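Local coordinates for trwC protein (PDB 1OMH) that probably nicks and processes the plasmid origin-of-transfer DNA during bacterial conjugation, through the N-terminal relaxase domain that forms this chain, at residues Q228-F232 and T284-I290; A121-A127 and E138-L143; A98-G102 and R278-Q282. One frame throughout, in Å; residues are numbered along the deposited sequence.

Contact 1: residues Q228-F232 and T284-I290; sequences QIEGF and TAKELGI
The ring of F232 meets four residues of 284-290. F232 CE1 lies 3.5 Å from L288 CD1, which comes in obliquely. T284 CG2 is also oblique to the ring and sits 3.6 Å from F232 CZ. I290 CD1 and the A285 backbone reach the ring edge near its plane, the former 3.7 Å from F232 CE1. F232 CG stands anti to the carbonyl carbon (chi1 -82°), which places the ring against the last turn of helix 274-287. Replacing F232 by alanine is likely to open a gap beside L288, T284 and I290, whose methyl groups would lose the ring they rest on.

The extended chain of Q228 slides past I290 in the opposite direction, with Q228 CD 3.6 Å from I290 CG1. NE2 of Q228 makes a weak but fairly straight hydrogen bond to L288 O at 3.4 Å. OE1 is taken by the backbone N of D225.

G289 has positive phi and closes a Schellman motif, with G289 N bonded to K286 O and I290 N to A285 O. G231 has no side chain; a CB here would clash with L288 CD1, which lies 3.9 Å from G231 CA. F232 also touches L96 of helix 92-99. The contact thus joins helix 226-230 and what follows it to the C-terminal turn of helix 274-287 mainly by apolar packing, plus a weak amide bond from buried Q228.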
ATOM      1  N   GLN B 228      -0.359  -1.499  24.509  1.00 22.84           N
ATOM      2  CA  GLN B 228      -0.031  -2.759  23.853  1.00 22.18           C
ATOM      3  C   GLN B 228       0.284  -2.490  22.387  1.00 23.61           C
ATOM      4  O   GLN B 228       1.178  -3.110  21.807  1.00 23.52           O
ATOM      5  CB  GLN B 228      -1.207  -3.745  24.003  1.00 20.60           C
ATOM      6  CG  GLN B 228      -1.558  -3.996  25.473  1.00 22.65           C
ATOM      7  CD  GLN B 228      -2.860  -4.759  25.682  1.00 29.17           C
ATOM      8  OE1 GLN B 228      -3.847  -4.537  24.981  1.00 27.77           O
ATOM      9  NE2 GLN B 228      -2.871  -5.647  26.670  1.00 27.60           N
ATOM     10  N   ILE B 229      -0.454  -1.558  21.791  1.00 20.24           N
ATOM     11  CA  ILE B 229      -0.235  -1.192  20.395  1.00 21.20           C
ATOM     12  C   ILE B 229       1.176  -0.617  20.256  1.00 20.70           C
ATOM     13  O   ILE B 229       1.954  -1.042  19.394  1.00 18.15           O
ATOM     14  CB  ILE B 229      -1.266  -0.124  19.936  1.00 18.89           C
ATOM     15  CG1 ILE B 229      -2.640  -0.768  19.735  1.00 19.32           C
ATOM     16  CG2 ILE B 229      -0.795   0.572  18.688  1.00 13.08           C
ATOM     17  CD1 ILE B 229      -2.639  -1.958  18.814  1.00 31.37           C
ATOM     18  N   GLU B 230       1.507   0.337  21.123  1.00 20.70           N
ATOM     19  CA  GLU B 230       2.814   0.978  21.083  1.00 22.68           C
ATOM     20  C   GLU B 230       3.940  -0.027  21.321  1.00 22.27           C
ATOM     21  O   GLU B 230       5.044   0.130  20.797  1.00 18.78           O
ATOM     22  CB  GLU B 230       2.868   2.106  22.118  1.00 24.90           C
ATOM     23  CG  GLU B 230       1.680   3.051  22.008  1.00 36.80           C
ATOM     24  CD  GLU B 230       1.803   4.294  22.865  1.00 42.71           C
ATOM     25  OE1 GLU B 230       2.199   4.174  24.044  1.00 45.49           O
ATOM     26  OE2 GLU B 230       1.484   5.393  22.359  1.00 45.73           O
ATOM     27  N   GLY B 231       3.649  -1.065  22.099  1.00 19.80           N
ATOM     28  CA  GLY B 231       4.646  -2.080  22.378  1.00 21.50           C
ATOM     29  C   GLY B 231       5.044  -2.833  21.123  1.00 21.79           C
ATOM     30  O   GLY B 231       6.059  -3.518  21.109  1.00 21.64           O
ATOM     31  N   PHE B 232       4.227  -2.722  20.079  1.00 16.02           N
ATOM     32  CA  PHE B 232       4.492  -3.382  18.798  1.00 14.98           C
ATOM     33  C   PHE B 232       4.610  -2.339  17.677  1.00 12.90           C
ATOM     34  O   PHE B 232       4.413  -2.654  16.498  1.00 15.37           O
ATOM     35  CB  PHE B 232       3.361  -4.362  18.432  1.00 17.66           C
ATOM     36  CG  PHE B 232       3.466  -5.711  19.096  1.00 15.46           C
ATOM     37  CD1 PHE B 232       2.619  -6.056  20.148  1.00 14.10           C
ATOM     38  CD2 PHE B 232       4.386  -6.651  18.642  1.00 18.12           C
ATOM     39  CE1 PHE B 232       2.687  -7.328  20.739  1.00 14.67           C
ATOM     40  CE2 PHE B 232       4.460  -7.919  19.224  1.00 20.85           C
ATOM     41  CZ  PHE B 232       3.606  -8.254  20.277  1.00 15.39           C
ATOM     42  N   THR B 284       6.213 -11.582  23.319  1.00 20.59           N
ATOM     43  CA  THR B 284       6.136 -10.147  23.568  1.00 20.72           C
ATOM     44  C   THR B 284       4.711  -9.743  23.925  1.00 21.88           C
ATOM     45  O   THR B 284       4.499  -8.906  24.796  1.00 23.06           O
ATOM     46  CB  THR B 284       6.609  -9.346  22.333  1.00 21.76           C
ATOM     47  OG1 THR B 284       7.994  -9.619  22.105  1.00 23.51           O
ATOM     48  CG2 THR B 284       6.426  -7.848  22.548  1.00 23.90           C
ATOM     49  N   ALA B 285       3.737 -10.351  23.255  1.00 20.47           N
ATOM     50  CA  ALA B 285       2.337 -10.047  23.516  1.00 22.18           C
ATOM     51  C   ALA B 285       1.961 -10.412  24.947  1.00 20.33           C
ATOM     52  O   ALA B 285       1.252  -9.668  25.623  1.00 24.06           O
ATOM     53  CB  ALA B 285       1.445 -10.799  22.529  1.00 16.52           C
ATOM     54  N   LYS B 286       2.432 -11.566  25.404  1.00 24.69           N
ATOM     55  CA  LYS B 286       2.145 -12.010  26.767  1.00 28.36           C
ATOM     56  C   LYS B 286       2.733 -11.012  27.754  1.00 27.33           C
ATOM     57  O   LYS B 286       2.094 -10.630  28.726  1.00 25.03           O
ATOM     58  CB  LYS B 286       2.753 -13.393  27.012  1.00 32.77           C
ATOM     59  CG  LYS B 286       2.031 -14.508  26.277  1.00 41.07           C
ATOM     60  CD  LYS B 286       2.807 -15.809  26.330  1.00 47.83           C
ATOM     61  CE  LYS B 286       1.931 -16.970  25.893  1.00 46.29           C
ATOM     62  NZ  LYS B 286       1.225 -16.685  24.618  1.00 46.57           N
ATOM     63  N   GLU B 287       3.957 -10.582  27.483  1.00 25.89           N
ATOM     64  CA  GLU B 287       4.632  -9.632  28.347  1.00 26.29           C
ATOM     65  C   GLU B 287       3.833  -8.331  28.423  1.00 25.50           C
ATOM     66  O   GLU B 287       3.739  -7.706  29.486  1.00 25.49           O
ATOM     67  CB  GLU B 287       6.047  -9.389  27.810  1.00 27.53           C
ATOM     68  CG  GLU B 287       6.987  -8.682  28.753  1.00 36.75           C
ATOM     69  CD  GLU B 287       6.999  -7.192  28.543  1.00 43.72           C
ATOM     70  OE1 GLU B 287       7.195  -6.763  27.386  1.00 47.10           O
ATOM     71  OE2 GLU B 287       6.822  -6.451  29.533  1.00 48.24           O
ATOM     72  N   LEU B 288       3.243  -7.932  27.298  1.00 23.21           N
ATOM     73  CA  LEU B 288       2.447  -6.706  27.243  1.00 22.12           C
ATOM     74  C   LEU B 288       1.045  -6.924  27.818  1.00 24.40           C
ATOM     75  O   LEU B 288       0.253  -5.990  27.909  1.00 22.19           O
ATOM     76  CB  LEU B 288       2.343  -6.206  25.798  1.00 23.38           C
ATOM     77  CG  LEU B 288       3.647  -5.728  25.152  1.00 17.31           C
ATOM     78  CD1 LEU B 288       3.460  -5.616  23.641  1.00 22.81           C
ATOM     79  CD2 LEU B 288       4.053  -4.397  25.753  1.00 22.85           C
ATOM     80  N   GLY B 289       0.752  -8.163  28.199  1.00 26.77           N
ATOM     81  CA  GLY B 289      -0.544  -8.475  28.781  1.00 26.44           C
ATOM     82  C   GLY B 289      -1.714  -8.477  27.815  1.00 27.43           C
ATOM     83  O   GLY B 289      -2.851  -8.220  28.215  1.00 26.32           O
ATOM     84  N   ILE B 290      -1.448  -8.769  26.545  1.00 25.05           N
ATOM     85  CA  ILE B 290      -2.503  -8.799  25.541  1.00 26.01           C
ATOM     86  C   ILE B 290      -3.310 -10.080  25.643  1.00 29.65           C
ATOM     87  O   ILE B 290      -2.754 -11.176  25.739  1.00 26.25           O
ATOM     88  CB  ILE B 290      -1.939  -8.736  24.100  1.00 26.52           C
ATOM     89  CG1 ILE B 290      -1.169  -7.433  23.882  1.00 21.24           C
ATOM     90  CG2 ILE B 290      -3.080  -8.838  23.090  1.00 25.41           C
ATOM     91  CD1 ILE B 290      -0.501  -7.351  22.527  1.00 31.37           C
TER

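Contact 2: residues A121-A127 and E138-L143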
ATOM      1  N   ALA B 121     -10.329   2.747  -7.375  1.00 23.05           N
ATOM      2  CA  ALA B 121      -9.194   3.490  -7.899  1.00 22.78           C
ATOM      3  C   ALA B 121      -9.220   3.268  -9.413  1.00 21.32           C
ATOM      4  O   ALA B 121      -8.923   4.173 -10.191  1.00 20.54           O
ATOM      5  CB  ALA B 121      -7.890   2.957  -7.307  1.00 25.98           C
ATOM      6  N   GLU B 122      -9.599   2.058  -9.823  1.00 19.19           N
ATOM      7  CA  GLU B 122      -9.655   1.736 -11.247  1.00 22.23           C
ATOM      8  C   GLU B 122     -10.750   2.529 -11.965  1.00 24.73           C
ATOM      9  O   GLU B 122     -10.600   2.898 -13.130  1.00 26.68           O
ATOM     10  CB  GLU B 122      -9.880   0.234 -11.447  1.00 25.54           C
ATOM     11  CG  GLU B 122      -9.973  -0.189 -12.911  1.00 25.85           C
ATOM     12  CD  GLU B 122     -10.015  -1.693 -13.081  1.00 23.89           C
ATOM     13  OE1 GLU B 122     -10.794  -2.346 -12.363  1.00 27.87           O
ATOM     14  OE2 GLU B 122      -9.278  -2.222 -13.936  1.00 25.31           O
ATOM     15  N   ALA B 123     -11.850   2.789 -11.271  1.00 24.21           N
ATOM     16  CA  ALA B 123     -12.941   3.558 -11.857  1.00 27.63           C
ATOM     17  C   ALA B 123     -12.443   4.972 -12.143  1.00 28.52           C
ATOM     18  O   ALA B 123     -13.083   5.730 -12.871  1.00 26.30           O
ATOM     19  CB  ALA B 123     -14.136   3.597 -10.902  1.00 27.38           C
ATOM     20  N   ARG B 124     -11.289   5.316 -11.573  1.00 23.52           N
ATOM     21  CA  ARG B 124     -10.701   6.638 -11.760  1.00 25.26           C
ATOM     22  C   ARG B 124      -9.532   6.651 -12.749  1.00 23.57           C
ATOM     23  O   ARG B 124      -8.926   7.694 -12.978  1.00 23.15           O
ATOM     24  CB  ARG B 124     -10.248   7.204 -10.409  1.00 25.51           C
ATOM     25  CG  ARG B 124     -11.400   7.540  -9.469  1.00 21.73           C
ATOM     26  CD  ARG B 124     -10.905   7.880  -8.068  1.00 22.29           C
ATOM     27  NE  ARG B 124     -11.964   8.444  -7.228  1.00 19.56           N
ATOM     28  CZ  ARG B 124     -12.996   7.760  -6.744  1.00 20.26           C
ATOM     29  NH1 ARG B 124     -13.127   6.463  -7.001  1.00 21.00           N
ATOM     30  NH2 ARG B 124     -13.905   8.378  -6.000  1.00 21.08           N
ATOM     31  N   ALA B 125      -9.229   5.498 -13.342  1.00 23.52           N
ATOM     32  CA  ALA B 125      -8.140   5.408 -14.316  1.00 23.76           C
ATOM     33  C   ALA B 125      -8.466   6.292 -15.513  1.00 25.23           C
ATOM     34  O   ALA B 125      -9.572   6.228 -16.053  1.00 26.88           O
ATOM     35  CB  ALA B 125      -7.963   3.972 -14.782  1.00 21.26           C
ATOM     36  N   GLN B 126      -7.501   7.100 -15.930  1.00 22.22           N
ATOM     37  CA  GLN B 126      -7.692   7.992 -17.062  1.00 24.56           C
ATOM     38  C   GLN B 126      -6.453   8.087 -17.933  1.00 24.50           C
ATOM     39  O   GLN B 126      -5.353   7.718 -17.528  1.00 27.22           O
ATOM     40  CB  GLN B 126      -8.042   9.401 -16.588  1.00 25.13           C
ATOM     41  CG  GLN B 126      -9.253   9.496 -15.689  1.00 29.94           C
ATOM     42  CD  GLN B 126      -9.705  10.931 -15.497  1.00 31.95           C
ATOM     43  OE1 GLN B 126      -8.914  11.800 -15.114  1.00 27.28           O
ATOM     44  NE2 GLN B 126     -10.986  11.187 -15.766  1.00 30.67           N
ATOM     45  N   ALA B 127      -6.649   8.603 -19.139  1.00 22.61           N
ATOM     46  CA  ALA B 127      -5.563   8.791 -20.091  1.00 26.67           C
ATOM     47  C   ALA B 127      -5.958   9.960 -20.980  1.00 23.48           C
ATOM     48  O   ALA B 127      -7.114  10.366 -20.988  1.00 24.94           O
ATOM     49  CB  ALA B 127      -5.375   7.534 -20.930  1.00 25.53           C
ATOM     50  N   GLU B 138      -9.830  11.119 -21.056  1.00 27.91           N
ATOM     51  CA  GLU B 138     -10.742   9.989 -21.116  1.00 29.31           C
ATOM     52  C   GLU B 138     -10.638   9.111 -19.884  1.00 30.14           C
ATOM     53  O   GLU B 138      -9.535   8.799 -19.431  1.00 29.41           O
ATOM     54  CB  GLU B 138     -10.440   9.148 -22.358  1.00 33.69           C
ATOM     55  CG  GLU B 138     -11.384   7.966 -22.575  1.00 43.14           C
ATOM     56  CD  GLU B 138     -10.854   6.979 -23.608  1.00 47.86           C
ATOM     57  OE1 GLU B 138     -10.278   7.434 -24.622  1.00 48.81           O
ATOM     58  OE2 GLU B 138     -11.024   5.754 -23.411  1.00 44.68           O
ATOM     59  N   THR B 139     -11.789   8.735 -19.335  1.00 30.13           N
ATOM     60  CA  THR B 139     -11.821   7.851 -18.184  1.00 31.24           C
ATOM     61  C   THR B 139     -11.854   6.455 -18.803  1.00 34.70           C
ATOM     62  O   THR B 139     -12.872   6.027 -19.356  1.00 29.16           O
ATOM     63  CB  THR B 139     -13.081   8.081 -17.326  1.00 33.49           C
ATOM     64  OG1 THR B 139     -13.074   9.420 -16.816  1.00 33.12           O
ATOM     65  CG2 THR B 139     -13.116   7.106 -16.152  1.00 32.59           C
ATOM     66  N   THR B 140     -10.717   5.771 -18.737  1.00 32.50           N
ATOM     67  CA  THR B 140     -10.560   4.435 -19.301  1.00 28.53           C
ATOM     68  C   THR B 140     -11.144   3.340 -18.421  1.00 32.02           C
ATOM     69  O   THR B 140     -11.628   2.321 -18.920  1.00 29.50           O
ATOM     70  CB  THR B 140      -9.083   4.136 -19.532  1.00 30.17           C
ATOM     71  OG1 THR B 140      -8.385   4.238 -18.287  1.00 26.16           O
ATOM     72  CG2 THR B 140      -8.492   5.142 -20.505  1.00 27.37           C
ATOM     73  N   GLY B 141     -11.075   3.541 -17.109  1.00 31.83           N
ATOM     74  CA  GLY B 141     -11.622   2.566 -16.187  1.00 29.77           C
ATOM     75  C   GLY B 141     -10.926   1.218 -16.156  1.00 26.55           C
ATOM     76  O   GLY B 141     -11.539   0.217 -15.801  1.00 26.37           O
ATOM     77  N   ASN B 142      -9.657   1.171 -16.539  1.00 23.98           N
ATOM     78  CA  ASN B 142      -8.934  -0.094 -16.502  1.00 26.86           C
ATOM     79  C   ASN B 142      -7.496   0.107 -16.044  1.00 23.64           C
ATOM     80  O   ASN B 142      -6.834   1.066 -16.428  1.00 23.60           O
ATOM     81  CB  ASN B 142      -8.990  -0.805 -17.874  1.00 26.40           C
ATOM     82  CG  ASN B 142      -8.251  -0.056 -18.972  1.00 31.21           C
ATOM     83  OD1 ASN B 142      -7.040  -0.215 -19.150  1.00 29.88           O
ATOM     84  ND2 ASN B 142      -8.981   0.766 -19.719  1.00 28.78           N
ATOM     85  N   LEU B 143      -7.026  -0.799 -15.198  1.00 23.63           N
ATOM     86  CA  LEU B 143      -5.668  -0.716 -14.681  1.00 22.57           C
ATOM     87  C   LEU B 143      -5.001  -2.084 -14.673  1.00 20.75           C
ATOM     88  O   LEU B 143      -5.671  -3.116 -14.748  1.00 20.83           O
ATOM     89  CB  LEU B 143      -5.684  -0.174 -13.243  1.00 20.11           C
ATOM     90  CG  LEU B 143      -6.070   1.282 -12.992  1.00 18.27           C
ATOM     91  CD1 LEU B 143      -6.150   1.539 -11.487  1.00 17.79           C
ATOM     92  CD2 LEU B 143      -5.051   2.194 -13.648  1.00 19.62           C
TER
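A127 and E138 form an antiparallel hydrogen-bonded pair. E138 N gives to A127 O at 2.8 Å, and A127 N gives back to E138 O. The tight part lies next to this pair, around A125. The buried methyl of A125 points toward 138-143, with A125 CB 3.6 Å from L143 CD2. A125 O receives the backbone N of G141 at 3.3 Å in a nearly straight bond (177°), with the donor above the carbonyl plane. T140 N adds a weak bond to the same oxygen. G141 has positive phi, and its CA makes a C-H...O contact with E122 O. T140 OG1 is hydrogen-bonded to T170 OG1, and N142 ND2 to K171 O.

E122 closes the buried end. Its CG is anti to the backbone N (chi1 179°) and the chain runs out straight beyond it. E122 OE2 then takes L143 N at 2.9 Å on its anti lone pair. The backbone N of K39 binds the same oxygen, so one carboxylate oxygen holds two backbone groups.

The other side is more open. T139 is exposed, and its OG1 accepts NE2 of Q126 at 2.9 Å, with the hydroxyl lying in the amide plane. T139 CG2 lies 3.6 Å from A123 O.

A type I turn from E122 to A125 leads in from helix 104-122. The arrangement is the base of an antiparallel beta hairpin, strands 126-131 and 134-139.

Contact 3: residues A98-G102 and R278-Q282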
ATOM      1  N   ALA B  98      -4.192 -10.819  13.537  1.00 17.19           N
ATOM      2  CA  ALA B  98      -3.973 -11.694  12.394  1.00 19.39           C
ATOM      3  C   ALA B  98      -2.649 -12.449  12.395  1.00 20.44           C
ATOM      4  O   ALA B  98      -2.608 -13.632  12.067  1.00 20.29           O
ATOM      5  CB  ALA B  98      -4.084 -10.896  11.103  1.00 18.24           C
ATOM      6  N   LEU B  99      -1.574 -11.768  12.776  1.00 19.49           N
ATOM      7  CA  LEU B  99      -0.241 -12.359  12.724  1.00 20.74           C
ATOM      8  C   LEU B  99       0.325 -12.960  14.006  1.00 22.17           C
ATOM      9  O   LEU B  99       1.158 -13.863  13.951  1.00 23.00           O
ATOM     10  CB  LEU B  99       0.735 -11.318  12.161  1.00 18.20           C
ATOM     11  CG  LEU B  99       0.290 -10.715  10.817  1.00 22.55           C
ATOM     12  CD1 LEU B  99       1.255  -9.614  10.399  1.00 18.15           C
ATOM     13  CD2 LEU B  99       0.226 -11.798   9.742  1.00 20.51           C
ATOM     14  N   VAL B 100      -0.097 -12.452  15.154  1.00 18.61           N
ATOM     15  CA  VAL B 100       0.382 -12.999  16.414  1.00 24.76           C
ATOM     16  C   VAL B 100      -0.637 -14.027  16.908  1.00 26.09           C
ATOM     17  O   VAL B 100      -0.287 -15.184  17.131  1.00 25.67           O
ATOM     18  CB  VAL B 100       0.577 -11.896  17.466  1.00 21.83           C
ATOM     19  CG1 VAL B 100       1.197 -12.486  18.737  1.00 20.88           C
ATOM     20  CG2 VAL B 100       1.480 -10.804  16.900  1.00 22.35           C
ATOM     21  N   ALA B 101      -1.894 -13.602  17.068  1.00 25.82           N
ATOM     22  CA  ALA B 101      -2.966 -14.500  17.509  1.00 27.49           C
ATOM     23  C   ALA B 101      -3.216 -15.576  16.451  1.00 29.00           C
ATOM     24  O   ALA B 101      -3.638 -16.684  16.770  1.00 31.31           O
ATOM     25  CB  ALA B 101      -4.249 -13.717  17.766  1.00 24.76           C
ATOM     26  N   GLY B 102      -2.971 -15.236  15.191  1.00 29.37           N
ATOM     27  CA  GLY B 102      -3.141 -16.201  14.118  1.00 27.08           C
ATOM     28  C   GLY B 102      -4.511 -16.341  13.480  1.00 31.37           C
ATOM     29  O   GLY B 102      -4.891 -17.444  13.089  1.00 32.08           O
ATOM     30  N   ARG B 278       7.902 -15.121  14.978  1.00 25.01           N
ATOM     31  CA  ARG B 278       6.513 -15.295  15.411  1.00 29.47           C
ATOM     32  C   ARG B 278       6.490 -15.658  16.897  1.00 28.23           C
ATOM     33  O   ARG B 278       5.655 -15.164  17.668  1.00 23.70           O
ATOM     34  CB  ARG B 278       5.851 -16.417  14.592  1.00 33.05           C
ATOM     35  CG  ARG B 278       4.329 -16.319  14.439  1.00 44.59           C
ATOM     36  CD  ARG B 278       3.603 -16.277  15.775  1.00 47.48           C
ATOM     37  NE  ARG B 278       2.148 -16.379  15.636  1.00 53.07           N
ATOM     38  CZ  ARG B 278       1.507 -17.476  15.239  1.00 54.77           C
ATOM     39  NH1 ARG B 278       0.183 -17.477  15.147  1.00 55.11           N
ATOM     40  NH2 ARG B 278       2.188 -18.573  14.934  1.00 59.36           N
ATOM     41  N   ALA B 279       7.409 -16.536  17.291  1.00 29.49           N
ATOM     42  CA  ALA B 279       7.515 -16.973  18.676  1.00 27.88           C
ATOM     43  C   ALA B 279       7.849 -15.776  19.568  1.00 21.49           C
ATOM     44  O   ALA B 279       7.378 -15.683  20.698  1.00 25.61           O
ATOM     45  CB  ALA B 279       8.595 -18.050  18.802  1.00 31.16           C
ATOM     46  N   GLU B 280       8.666 -14.862  19.052  1.00 22.40           N
ATOM     47  CA  GLU B 280       9.044 -13.671  19.801  1.00 18.14           C
ATOM     48  C   GLU B 280       7.798 -12.802  19.999  1.00 19.48           C
ATOM     49  O   GLU B 280       7.523 -12.317  21.101  1.00 19.88           O
ATOM     50  CB  GLU B 280      10.113 -12.872  19.036  1.00 23.24           C
ATOM     51  CG  GLU B 280      10.633 -11.648  19.790  1.00 20.69           C
ATOM     52  CD  GLU B 280      11.617 -10.800  18.981  1.00 30.94           C
ATOM     53  OE1 GLU B 280      12.354 -11.349  18.135  1.00 29.87           O
ATOM     54  OE2 GLU B 280      11.664  -9.573  19.210  1.00 36.08           O
ATOM     55  N   TRP B 281       7.051 -12.607  18.915  1.00 22.25           N
ATOM     56  CA  TRP B 281       5.830 -11.808  18.965  1.00 19.69           C
ATOM     57  C   TRP B 281       4.889 -12.338  20.039  1.00 18.35           C
ATOM     58  O   TRP B 281       4.383 -11.585  20.865  1.00 19.37           O
ATOM     59  CB  TRP B 281       5.093 -11.842  17.614  1.00 18.54           C
ATOM     60  CG  TRP B 281       5.779 -11.130  16.474  1.00 17.84           C
ATOM     61  CD1 TRP B 281       6.776 -10.191  16.560  1.00 19.47           C
ATOM     62  CD2 TRP B 281       5.464 -11.251  15.084  1.00 19.04           C
ATOM     63  NE1 TRP B 281       7.099  -9.724  15.305  1.00 15.37           N
ATOM     64  CE2 TRP B 281       6.306 -10.358  14.381  1.00 17.40           C
ATOM     65  CE3 TRP B 281       4.549 -12.028  14.360  1.00 18.41           C
ATOM     66  CZ2 TRP B 281       6.256 -10.218  12.990  1.00 17.53           C
ATOM     67  CZ3 TRP B 281       4.502 -11.891  12.978  1.00 18.39           C
ATOM     68  CH2 TRP B 281       5.352 -10.992  12.308  1.00 23.14           C
ATOM     69  N   GLN B 282       4.646 -13.645  20.019  1.00 22.69           N
ATOM     70  CA  GLN B 282       3.747 -14.245  20.997  1.00 24.94           C
ATOM     71  C   GLN B 282       4.233 -14.015  22.419  1.00 21.94           C
ATOM     72  O   GLN B 282       3.443 -13.710  23.317  1.00 20.59           O
ATOM     73  CB  GLN B 282       3.584 -15.741  20.712  1.00 26.12           C
ATOM     74  CG  GLN B 282       2.946 -15.992  19.349  1.00 32.45           C
ATOM     75  CD  GLN B 282       2.778 -17.462  19.025  1.00 41.18           C
ATOM     76  OE1 GLN B 282       3.730 -18.238  19.097  1.00 43.38           O
ATOM     77  NE2 GLN B 282       1.563 -17.850  18.650  1.00 40.73           N
TER
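V100 and Q282 bring the two backbones closest, with their CA atoms 5.8 Å apart, where the chain leaving helix 92-99 passes helix 274-287. Positive phi at G102 marks the turn out of this end.

The polar part centres on V100 O. R278 NE and R278 NH1 each lie 3.1 Å from V100 O. Both hydrogen bonds are weak and bent, with angles near 135°. The carbonyl oxygen lies at the edge of the guanidinium, near its plane, and CA of G102 is also at that edge. R278 CG extends away from its backbone N, and a bend at chi2 (-57°) then turns the chain so that the guanidinium reaches V100. Q282 NE2 sits 3.4 Å above the plane of the R278 guanidinium, over its centre.

The apolar part lies alongside. V100 directs its two methyls mainly to different residues. V100 CG2 is 3.8 Å from W281 CB and oblique to the indole ring. V100 CG1 is 3.8 Å from Q282 CA. L99 CB meets the indole at W281 CZ3, 3.9 Å away.

P158 of strand 158-167 touches L99, V100 and W281. W281 NE1 is bonded to R156 O, which fixes the turn of the indole.

Helix 274-287 is thus packed on the end of helix 92-99. The L99 side chain is about 7 Å from that of H161, a metal-binding residue whose metal is absent here. R278 makes two weak bonds to a carbonyl near that helix end, where its charge would probably suit the expected partial negative charge, although R274, a like charge, lies close to R278 NH2. V100 and W281 supply the apolar contact beside them.

Overall arrangement
From the N terminus, the chain first reaches 98-102, at the end of helix 92-99, where contact 3 opens. Helix 104-122 follows, and its end opens contact 2. Contact 2 closes a short loop, the hairpin 126-139, wholly within the long loop of contact 3. The chain then runs through strands 145-152 and 158-167 of the central sheet and further helices to 228-232, where contact 1 opens. Two more helices precede helix 274-287. Its 278-282 part closes contact 3 and its end closes contact 1, so these two cross and touch. They tie helix 274-287 to helices 92-99 and 226-230. Contact 2 joins helix 104-122 to the hairpin, 43 Å from contact 1, centre to centre.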